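Local atomic coordinates of A151R (African swine fever virus Georgia 2007/1, PDB entry 7CMA), a protein that is a non-structural protein of the virus that binds a zinc ion and may act as an oxygenase, its exact role being unsettled. Residues L11-K14 with E15-E19. Residues are numbered along the deposited sequence; the frame is centred on the assembly and turned at random.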
ATOM      1  N   LEU A  11       6.698  10.268   2.747  1.00 41.98           N
ATOM      2  CA  LEU A  11       8.153  10.142   2.458  1.00 43.22           C
ATOM      3  C   LEU A  11       8.395   8.862   1.651  1.00 37.17           C
ATOM      4  O   LEU A  11       9.297   8.864   0.799  1.00 39.14           O
ATOM      5  CB  LEU A  11       8.943  10.138   3.769  1.00 50.69           C
ATOM      6  CG  LEU A  11       8.938  11.459   4.539  1.00 57.57           C
ATOM      7  CD1 LEU A  11       9.916  11.411   5.705  1.00 57.00           C
ATOM      8  CD2 LEU A  11       9.259  12.628   3.620  1.00 56.98           C
ATOM      9  N   LEU A  12       7.596   7.822   1.887  1.00 36.97           N
ATOM     10  CA  LEU A  12       7.672   6.551   1.123  1.00 37.31           C
ATOM     11  C   LEU A  12       7.174   6.788  -0.312  1.00 42.70           C
ATOM     12  O   LEU A  12       7.859   6.341  -1.246  1.00 45.01           O
ATOM     13  CB  LEU A  12       6.846   5.472   1.825  1.00 37.04           C
ATOM     14  CG  LEU A  12       6.771   4.140   1.079  1.00 41.81           C
ATOM     15  CD1 LEU A  12       8.157   3.525   0.936  1.00 41.29           C
ATOM     16  CD2 LEU A  12       5.822   3.176   1.774  1.00 46.89           C
ATOM     17  N   HIS A  13       6.022   7.447  -0.472  1.00 38.25           N
ATOM     18  CA  HIS A  13       5.500   7.851  -1.809  1.00 43.81           C
ATOM     19  C   HIS A  13       6.569   8.651  -2.560  1.00 43.05           C
ATOM     20  O   HIS A  13       6.868   8.289  -3.712  1.00 45.14           O
ATOM     21  CB  HIS A  13       4.188   8.635  -1.674  1.00 45.85           C
ATOM     22  CG  HIS A  13       3.759   9.310  -2.936  1.00 48.68           C
ATOM     23  ND1 HIS A  13       3.119   8.629  -3.958  1.00 52.06           N
ATOM     24  CD2 HIS A  13       3.887  10.590  -3.355  1.00 51.13           C
ATOM     25  CE1 HIS A  13       2.841   9.469  -4.933  1.00 57.34           C
ATOM     26  NE2 HIS A  13       3.318  10.674  -4.596  1.00 53.20           N
ATOM     27  N   LYS A  14       7.203   9.616  -1.884  1.00 45.53           N
ATOM     28  CA  LYS A  14       8.307  10.440  -2.450  1.00 44.40           C
ATOM     29  C   LYS A  14       9.421   9.518  -2.963  1.00 43.93           C
ATOM     30  O   LYS A  14       9.831   9.675  -4.128  1.00 39.48           O
ATOM     31  CB  LYS A  14       8.847  11.414  -1.397  1.00 49.70           C
ATOM     32  CG  LYS A  14      10.211  12.013  -1.707  1.00 51.34           C
ATOM     33  CD  LYS A  14      10.686  13.004  -0.668  1.00 57.20           C
ATOM     34  CE  LYS A  14      11.886  13.808  -1.124  1.00 61.53           C
ATOM     35  NZ  LYS A  14      11.767  15.234  -0.737  1.00 66.38           N
ATOM     36  N   GLU A  15       9.960   8.663  -2.093  1.00 40.20           N
ATOM     37  CA  GLU A  15      11.106   7.786  -2.441  1.00 44.33           C
ATOM     38  C   GLU A  15      10.736   6.936  -3.664  1.00 43.44           C
ATOM     39  O   GLU A  15      11.592   6.783  -4.556  1.00 43.52           O
ATOM     40  CB  GLU A  15      11.507   6.918  -1.248  1.00 50.62           C
ATOM     41  CG  GLU A  15      12.977   6.528  -1.258  1.00 59.57           C
ATOM     42  CD  GLU A  15      13.954   7.693  -1.169  1.00 61.79           C
ATOM     43  OE1 GLU A  15      13.552   8.778  -0.692  1.00 56.95           O
ATOM     44  OE2 GLU A  15      15.111   7.517  -1.593  1.00 61.08           O
ATOM     45  N   LYS A  16       9.487   6.463  -3.734  1.00 42.17           N
ATOM     46  CA  LYS A  16       9.037   5.541  -4.807  1.00 43.85           C
ATOM     47  C   LYS A  16       8.853   6.333  -6.111  1.00 38.54           C
ATOM     48  O   LYS A  16       9.295   5.848  -7.149  1.00 41.79           O
ATOM     49  CB  LYS A  16       7.749   4.820  -4.399  1.00 45.53           C
ATOM     50  CG  LYS A  16       7.930   3.696  -3.387  1.00 50.10           C
ATOM     51  CD  LYS A  16       6.921   2.572  -3.528  1.00 60.27           C
ATOM     52  CE  LYS A  16       5.898   2.543  -2.413  1.00 66.93           C
ATOM     53  NZ  LYS A  16       5.029   3.746  -2.432  1.00 79.50           N
ATOM     54  N   LEU A  17       8.299   7.544  -6.039  1.00 43.08           N
ATOM     55  CA  LEU A  17       8.012   8.376  -7.240  1.00 37.28           C
ATOM     56  C   LEU A  17       9.335   8.902  -7.812  1.00 40.46           C
ATOM     57  O   LEU A  17       9.545   8.727  -9.011  1.00 41.35           O
ATOM     58  CB  LEU A  17       7.061   9.518  -6.870  1.00 43.08           C
ATOM     59  CG  LEU A  17       6.589  10.388  -8.039  1.00 43.82           C
ATOM     60  CD1 LEU A  17       6.143   9.535  -9.222  1.00 36.40           C
ATOM     61  CD2 LEU A  17       5.466  11.318  -7.603  1.00 45.29           C
ATOM     62  N   ILE A  18      10.262   9.323  -6.946  1.00 37.77           N
ATOM     63  CA  ILE A  18      11.626   9.765  -7.369  1.00 44.24           C
ATOM     64  C   ILE A  18      12.341   8.593  -8.048  1.00 45.75           C
ATOM     65  O   ILE A  18      12.981   8.823  -9.089  1.00 46.66           O
ATOM     66  CB  ILE A  18      12.439  10.322  -6.184  1.00 42.58           C
ATOM     67  CG1 ILE A  18      11.934  11.702  -5.757  1.00 44.93           C
ATOM     68  CG2 ILE A  18      13.924  10.342  -6.512  1.00 45.51           C
ATOM     69  CD1 ILE A  18      12.688  12.305  -4.588  1.00 53.18           C
ATOM     70  N   GLU A  19      12.256   7.391  -7.470  1.00 45.45           N
ATOM     71  CA  GLU A  19      12.907   6.179  -8.040  1.00 48.89           C
ATOM     72  C   GLU A  19      12.305   5.895  -9.423  1.00 43.77           C
ATOM     73  O   GLU A  19      13.077   5.699 -10.371  1.00 46.81           O
ATOM     74  CB  GLU A  19      12.743   4.975  -7.107  1.00 52.66           C
ATOM     75  CG  GLU A  19      13.617   3.786  -7.489  1.00 55.71           C
ATOM     76  CD  GLU A  19      15.094   3.931  -7.148  1.00 71.31           C
ATOM     77  OE1 GLU A  19      15.470   4.970  -6.562  1.00 74.06           O
ATOM     78  OE2 GLU A  19      15.873   3.022  -7.505  1.00 73.49           O
TER
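Lys14 and Ile18 run side by side and point the same way, one turn apart on helix 3-28. The CD1 methyl of Ile18 lies 3.8 Å from CG of Lys14 and also meets its CE, so the long aliphatic stem of the lysine serves as a hydrocarbon surface while its amine is carried beyond. Lys14 can do this because CG stands anti to the backbone N (chi1 163°) and the next two torsions keep the chain extended, the bend coming only at the last bond. Both residues rest on Tyr80 of helix 72-84, where a branched aliphatic and a lysine stem suit a ring.

His13 and Leu17 form a second such pair. CD2 of Leu17 approaches the imidazole obliquely, 3.8 Å from NE2. The leucine is buried against Phe148 and Ile151, whereas the histidine, polar on part of its ring, stays partly exposed.

Leu12 and Lys16 meet differently, their side chains crossing at a slant. Lys16 folds back on the preceding turn, its chain bending at the second and third torsions (chi3 -108°). Its CE comes to lie 3.9 Å from CG of Leu12. Leu12 itself is buried against Leu12 of the second subunit, and Ile5 of that subunit packs on Lys16; Lys16 thus supplies methylenes beside a subunit interface.

Beneath these pairs four backbone bonds tie the turns. The shortest joins Leu17 N to His13 O at 2.8 Å, and that from Ile18 N to Lys14 O is the straightest, its N-H...O angle 169°. This i to i+4 pairing of bonds and side chains is characteristic of an alpha-helix, here one that turns some of its pairs to helix 72-84 and nearby loops and another to the second subunit.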